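Local coordinates for protein-glutamine gamma-glutamyltransferase (Pseudomonas aeruginosa PAO1, PDB 6G49) that displays transglutaminase activity in vitro through its periplasmic domain, joining protein glutamine and lysine side chains, and is critical for the viability of the bacterium, at residues S52-A64 and R108-F122. Numbering follows the deposited sequence.
Sequences SAELAFRVRFEGA and RYDVIMQPSSQPWLF. With PO4 (phosphate ion), chain H.
Phe-57 to Phe-61 and Tyr-109 to Met-113 pair as antiparallel neighbours in a six-stranded sheet of the periplasmic domain, with strand 278-282 flanking the first strand and strand 152-158 the second. Backbone hydrogen bonds run from Gln-114 N to Ala-56 O at one end and from Glu-62 N to Arg-108 O (2.9 Å, 179° at the hydrogen) at the other.

Phe-57, Val-59, Phe-61, Tyr-109, Val-111 and Met-113 share the apolar face. Phe-57 offers a flat face to Phe-122, whose CB lies 4.2 Å from the Phe-57 ring centroid; the two rings are tilted by 29° and slid apart, while Trp-73 meets Phe-57 edge-to-face. With its CG between backbone N and carbonyl carbon (chi1 52°), Tyr-109 lies alongside Phe-61, placing its CB 4.0 Å from that ring's centroid. Tyrosine suits this buried place because its hydroxyl is hydrogen-bonded to Ser-158 OG and Leu-124 N.

On the other face, the branch of Ile-112 packs against Arg-58, Ile-112 CG2 lying 3.7 Å from Arg-58 NE. Water 3 accepts from Arg-58 NE (3.0 Å) and the Gln-114 amide NE2 (2.7 Å) and donates to Ile-112 O. Arg-60 bends away, NE bonding Asn-277 O and NH2 Gly-276 O.

One face thus buries aromatic and aliphatic groups; the other gives its polar ends to water and backbone carbonyls.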
loop_
_atom_site.group_PDB
_atom_site.type_symbol
_atom_site.label_atom_id
_atom_site.label_comp_id
_atom_site.label_asym_id
_atom_site.label_seq_id
_atom_site.Cartn_x
_atom_site.Cartn_y
_atom_site.Cartn_z
ATOM N N SER A 52 17.682 4.235 -2.676
ATOM C CA SER A 52 18.483 3.732 -1.549
ATOM C C SER A 52 18.604 2.206 -1.640
ATOM O O SER A 52 17.600 1.489 -1.832
ATOM C CB SER A 52 17.906 4.081 -0.189
ATOM O OG SER A 52 18.635 3.458 0.862
ATOM N N ALA A 53 19.845 1.696 -1.481
ATOM C CA ALA A 53 20.095 0.254 -1.397
ATOM C C ALA A 53 20.327 -0.205 0.029
ATOM O O ALA A 53 20.892 -1.317 0.261
ATOM C CB ALA A 53 21.247 -0.138 -2.312
ATOM N N GLU A 54 19.932 0.566 1.045
ATOM C CA GLU A 54 20.047 0.112 2.357
ATOM C C GLU A 54 19.090 -1.053 2.579
ATOM O O GLU A 54 17.998 -1.111 2.033
ATOM C CB GLU A 54 19.816 1.241 3.351
ATOM C CG GLU A 54 20.951 2.241 3.239
ATOM C CD GLU A 54 21.021 3.235 4.356
ATOM O OE1 GLU A 54 22.103 3.352 4.950
ATOM O OE2 GLU A 54 19.998 3.828 4.625
ATOM N N LEU A 55 19.501 -1.941 3.464
ATOM C CA LEU A 55 18.639 -3.090 3.794
ATOM C C LEU A 55 17.509 -2.686 4.738
ATOM O O LEU A 55 17.738 -2.051 5.772
ATOM C CB LEU A 55 19.473 -4.148 4.503
ATOM C CG LEU A 55 18.807 -5.496 4.759
ATOM C CD1 LEU A 55 18.407 -6.154 3.458
ATOM C CD2 LEU A 55 19.811 -6.369 5.499
ATOM N N ALA A 56 16.276 -3.166 4.447
ATOM C CA ALA A 56 15.181 -2.959 5.319
ATOM C C ALA A 56 14.899 -4.157 6.240
ATOM O O ALA A 56 14.753 -3.981 7.450
ATOM C CB ALA A 56 13.962 -2.589 4.493
ATOM N N PHE A 57 14.840 -5.356 5.660
ATOM C CA PHE A 57 14.556 -6.586 6.449
ATOM C C PHE A 57 14.942 -7.791 5.598
ATOM O O PHE A 57 15.187 -7.653 4.405
ATOM C CB PHE A 57 13.136 -6.657 7.013
ATOM C CG PHE A 57 12.017 -6.674 6.003
ATOM C CD1 PHE A 57 11.591 -5.502 5.400
ATOM C CD2 PHE A 57 11.430 -7.876 5.644
ATOM C CE1 PHE A 57 10.515 -5.529 4.499
ATOM C CE2 PHE A 57 10.370 -7.897 4.732
ATOM C CZ PHE A 57 9.927 -6.723 4.187
ATOM N N ARG A 58 14.956 -8.941 6.259
ATOM C CA ARG A 58 15.232 -10.225 5.648
ATOM C C ARG A 58 14.116 -11.157 6.101
ATOM O O ARG A 58 13.564 -10.978 7.165
ATOM C CB ARG A 58 16.613 -10.738 6.011
ATOM C CG ARG A 58 17.701 -9.930 5.338
ATOM C CD ARG A 58 19.082 -10.338 5.792
ATOM N NE ARG A 58 19.357 -9.850 7.122
ATOM C CZ ARG A 58 20.341 -10.300 7.879
ATOM N NH1 ARG A 58 21.136 -11.253 7.427
ATOM N NH2 ARG A 58 20.529 -9.795 9.078
ATOM N N VAL A 59 13.786 -12.137 5.273
ATOM C CA VAL A 59 12.655 -13.024 5.532
ATOM C C VAL A 59 13.038 -14.447 5.153
ATOM O O VAL A 59 13.540 -14.686 4.070
ATOM C CB VAL A 59 11.382 -12.621 4.755
ATOM C CG1 VAL A 59 10.200 -13.508 5.126
ATOM C CG2 VAL A 59 11.003 -11.208 4.980
ATOM N N ARG A 60 12.637 -15.384 5.998
ATOM C CA ARG A 60 12.809 -16.808 5.743
ATOM C C ARG A 60 11.431 -17.485 5.900
ATOM O O ARG A 60 10.835 -17.396 6.951
ATOM C CB ARG A 60 13.824 -17.411 6.711
ATOM C CG ARG A 60 14.524 -18.656 6.208
ATOM C CD ARG A 60 15.725 -19.004 7.082
ATOM N NE ARG A 60 17.017 -18.651 6.506
ATOM C CZ ARG A 60 17.993 -18.051 7.176
ATOM N NH1 ARG A 60 17.819 -17.704 8.435
ATOM N NH2 ARG A 60 19.145 -17.784 6.595
ATOM N N PHE A 61 10.943 -18.152 4.854
ATOM C CA PHE A 61 9.663 -18.813 4.892
ATOM C C PHE A 61 9.818 -20.256 5.408
ATOM O O PHE A 61 10.871 -20.876 5.132
ATOM C CB PHE A 61 9.066 -18.834 3.483
ATOM C CG PHE A 61 8.396 -17.520 3.118
ATOM C CD1 PHE A 61 9.094 -16.491 2.525
ATOM C CD2 PHE A 61 7.062 -17.348 3.431
ATOM C CE1 PHE A 61 8.437 -15.296 2.220
ATOM C CE2 PHE A 61 6.396 -16.172 3.101
ATOM C CZ PHE A 61 7.105 -15.165 2.494
ATOM N N GLU A 62 8.802 -20.769 6.117
ATOM C CA GLU A 62 8.810 -22.201 6.530
ATOM C C GLU A 62 8.797 -23.116 5.300
ATOM O O GLU A 62 9.544 -24.115 5.261
ATOM C CB GLU A 62 7.662 -22.461 7.481
ATOM C CG GLU A 62 7.905 -21.881 8.854
ATOM C CD GLU A 62 7.043 -22.462 9.963
ATOM O OE1 GLU A 62 6.279 -23.391 9.668
ATOM O OE2 GLU A 62 7.131 -21.949 11.111
ATOM N N GLY A 63 7.956 -22.813 4.319
ATOM C CA GLY A 63 7.879 -23.600 3.069
ATOM C C GLY A 63 8.483 -22.883 1.879
ATOM O O GLY A 63 9.468 -22.144 2.030
ATOM N N ALA A 64 7.845 -23.060 0.711
ATOM C CA ALA A 64 8.313 -22.508 -0.543
ATOM C C ALA A 64 8.064 -20.991 -0.518
ATOM O O ALA A 64 7.132 -20.508 0.156
ATOM C CB ALA A 64 7.605 -23.158 -1.709
ATOM N N ARG A 108 3.665 -18.945 6.964
ATOM C CA ARG A 108 4.465 -18.823 8.170
ATOM C C ARG A 108 5.908 -18.497 7.792
ATOM O O ARG A 108 6.517 -19.077 6.872
ATOM C CB ARG A 108 4.443 -20.119 8.989
ATOM C CG ARG A 108 3.072 -20.460 9.551
ATOM C CD ARG A 108 3.177 -21.637 10.533
ATOM N NE ARG A 108 1.958 -21.851 11.314
ATOM C CZ ARG A 108 1.163 -22.917 11.213
ATOM N NH1 ARG A 108 1.498 -23.928 10.427
ATOM N NH2 ARG A 108 0.033 -22.969 11.900
ATOM N N TYR A 109 6.454 -17.472 8.457
ATOM C CA TYR A 109 7.749 -17.010 8.118
ATOM C C TYR A 109 8.360 -16.241 9.287
ATOM O O TYR A 109 7.657 -15.748 10.140
ATOM C CB TYR A 109 7.759 -16.183 6.815
ATOM C CG TYR A 109 6.743 -15.045 6.780
ATOM C CD1 TYR A 109 5.427 -15.286 6.444
ATOM C CD2 TYR A 109 7.088 -13.728 7.137
ATOM C CE1 TYR A 109 4.475 -14.269 6.448
ATOM C CE2 TYR A 109 6.153 -12.698 7.081
ATOM C CZ TYR A 109 4.838 -12.974 6.760
ATOM O OH TYR A 109 3.897 -11.963 6.712
ATOM N N ASP A 110 9.688 -16.117 9.270
ATOM C CA ASP A 110 10.379 -15.341 10.243
ATOM C C ASP A 110 11.010 -14.115 9.557
ATOM O O ASP A 110 11.423 -14.179 8.405
ATOM C CB ASP A 110 11.488 -16.164 10.866
ATOM C CG ASP A 110 10.971 -17.370 11.629
ATOM O OD1 ASP A 110 9.787 -17.314 12.083
ATOM O OD2 ASP A 110 11.803 -18.283 11.792
ATOM N N VAL A 111 11.092 -13.020 10.317
ATOM C CA VAL A 111 11.636 -11.753 9.813
ATOM C C VAL A 111 12.738 -11.286 10.754
ATOM O O VAL A 111 12.584 -11.409 11.953
ATOM C CB VAL A 111 10.563 -10.664 9.742
ATOM C CG1 VAL A 111 11.156 -9.357 9.189
ATOM C CG2 VAL A 111 9.394 -11.176 8.909
ATOM N N ILE A 112 13.814 -10.781 10.199
ATOM C CA ILE A 112 14.783 -9.921 10.947
ATOM C C ILE A 112 14.758 -8.539 10.278
ATOM O O ILE A 112 15.116 -8.421 9.120
ATOM C CB ILE A 112 16.196 -10.518 11.068
ATOM C CG1 ILE A 112 17.072 -9.618 11.946
ATOM C CG2 ILE A 112 16.875 -10.799 9.726
ATOM C CD1 ILE A 112 18.428 -10.218 12.285
ATOM N N MET A 113 14.314 -7.552 11.053
ATOM C CA MET A 113 14.156 -6.175 10.607
ATOM C C MET A 113 15.382 -5.385 11.055
ATOM O O MET A 113 15.806 -5.482 12.171
ATOM C CB MET A 113 12.926 -5.595 11.320
ATOM C CG MET A 113 12.123 -4.717 10.541
ATOM S SD MET A 113 10.681 -4.258 11.597
ATOM C CE MET A 113 10.986 -2.494 11.480
ATOM N N GLN A 114 15.850 -4.529 10.186
ATOM C CA GLN A 114 16.835 -3.523 10.544
ATOM C C GLN A 114 16.122 -2.403 11.275
ATOM O O GLN A 114 14.905 -2.208 11.145
ATOM C CB GLN A 114 17.489 -2.962 9.294
ATOM C CG GLN A 114 18.228 -3.979 8.440
ATOM C CD GLN A 114 19.387 -4.552 9.215
ATOM O OE1 GLN A 114 20.348 -3.846 9.580
ATOM N NE2 GLN A 114 19.211 -5.794 9.583
ATOM N N PRO A 115 16.840 -1.606 12.077
ATOM C CA PRO A 115 16.209 -0.452 12.720
ATOM C C PRO A 115 15.545 0.475 11.689
ATOM O O PRO A 115 16.128 0.744 10.639
ATOM C CB PRO A 115 17.406 0.273 13.369
ATOM C CG PRO A 115 18.403 -0.811 13.583
ATOM C CD PRO A 115 18.266 -1.732 12.390
ATOM N N SER A 116 14.287 0.825 11.996
ATOM C CA SER A 116 13.472 1.735 11.157
ATOM C C SER A 116 13.246 3.115 11.818
ATOM O O SER A 116 12.818 4.042 11.137
ATOM C CB SER A 116 12.148 1.112 10.860
ATOM O OG SER A 116 11.429 0.956 12.047
ATOM N N SER A 117 13.457 3.197 13.124
ATOM C CA SER A 117 13.043 4.313 13.954
ATOM C C SER A 117 11.548 4.603 13.804
ATOM O O SER A 117 11.111 5.737 14.010
ATOM C CB SER A 117 13.893 5.538 13.652
ATOM O OG SER A 117 15.233 5.306 14.007
ATOM N N GLN A 118 10.746 3.586 13.474
ATOM C CA GLN A 118 9.325 3.675 13.375
ATOM C C GLN A 118 8.680 2.475 14.053
ATOM O O GLN A 118 9.290 1.399 14.182
ATOM C CB GLN A 118 8.833 3.818 11.923
ATOM C CG GLN A 118 9.369 5.018 11.170
ATOM C CD GLN A 118 8.762 6.318 11.658
ATOM O OE1 GLN A 118 7.922 6.356 12.553
ATOM N NE2 GLN A 118 9.127 7.391 10.961
ATOM N N PRO A 119 7.441 2.582 14.542
ATOM C CA PRO A 119 6.807 1.485 15.266
ATOM C C PRO A 119 5.947 0.498 14.477
ATOM O O PRO A 119 4.881 0.165 14.925
ATOM C CB PRO A 119 5.917 2.274 16.241
ATOM C CG PRO A 119 5.409 3.452 15.455
ATOM C CD PRO A 119 6.588 3.804 14.566
ATOM N N TRP A 120 6.327 0.168 13.233
ATOM C CA TRP A 120 5.581 -0.680 12.324
ATOM C C TRP A 120 6.399 -1.936 12.050
ATOM O O TRP A 120 7.600 -1.790 11.737
ATOM C CB TRP A 120 5.271 0.050 11.000
ATOM C CG TRP A 120 4.737 1.423 11.292
ATOM C CD1 TRP A 120 3.749 1.728 12.185
ATOM C CD2 TRP A 120 5.162 2.674 10.715
ATOM N NE1 TRP A 120 3.546 3.085 12.212
ATOM C CE2 TRP A 120 4.401 3.696 11.335
ATOM C CE3 TRP A 120 6.097 3.044 9.741
ATOM C CZ2 TRP A 120 4.564 5.046 11.026
ATOM C CZ3 TRP A 120 6.297 4.384 9.466
ATOM C CH2 TRP A 120 5.536 5.376 10.099
ATOM N N LEU A 121 5.784 -3.111 12.167
ATOM C CA LEU A 121 6.439 -4.331 11.704
ATOM C C LEU A 121 5.900 -4.639 10.308
ATOM O O LEU A 121 4.696 -4.489 10.004
ATOM C CB LEU A 121 6.139 -5.474 12.666
ATOM C CG LEU A 121 6.622 -5.314 14.109
ATOM C CD1 LEU A 121 6.612 -6.660 14.816
ATOM C CD2 LEU A 121 7.949 -4.638 14.224
ATOM N N PHE A 122 6.794 -5.096 9.452
ATOM C CA PHE A 122 6.432 -5.408 8.086
ATOM C C PHE A 122 5.894 -6.837 7.998
ATOM O O PHE A 122 6.495 -7.768 8.572
ATOM C CB PHE A 122 7.651 -5.255 7.186
ATOM C CG PHE A 122 8.424 -3.989 7.394
ATOM C CD1 PHE A 122 7.786 -2.765 7.315
ATOM C CD2 PHE A 122 9.760 -4.011 7.776
ATOM C CE1 PHE A 122 8.462 -1.608 7.610
ATOM C CE2 PHE A 122 10.450 -2.829 7.935
ATOM C CZ PHE A 122 9.803 -1.622 7.841
HETATM P P PO4 H . 22.541 -16.140 7.318
HETATM O O1 PO4 H . 21.162 -16.836 7.568
HETATM O O2 PO4 H . 22.991 -16.093 5.869
HETATM O O3 PO4 H . 22.654 -14.738 7.911
HETATM O O4 PO4 H . 23.737 -16.847 7.954
HETATM O O HOH W 1 20.204 -1.317 7.346
HETATM O O HOH W 2 13.735 -1.637 8.687
HETATM O O HOH W 3 17.730 -7.627 8.217
HETATM O O HOH W 4 7.984 -19.009 11.305
HETATM O O HOH W 5 6.074 -20.483 4.502
#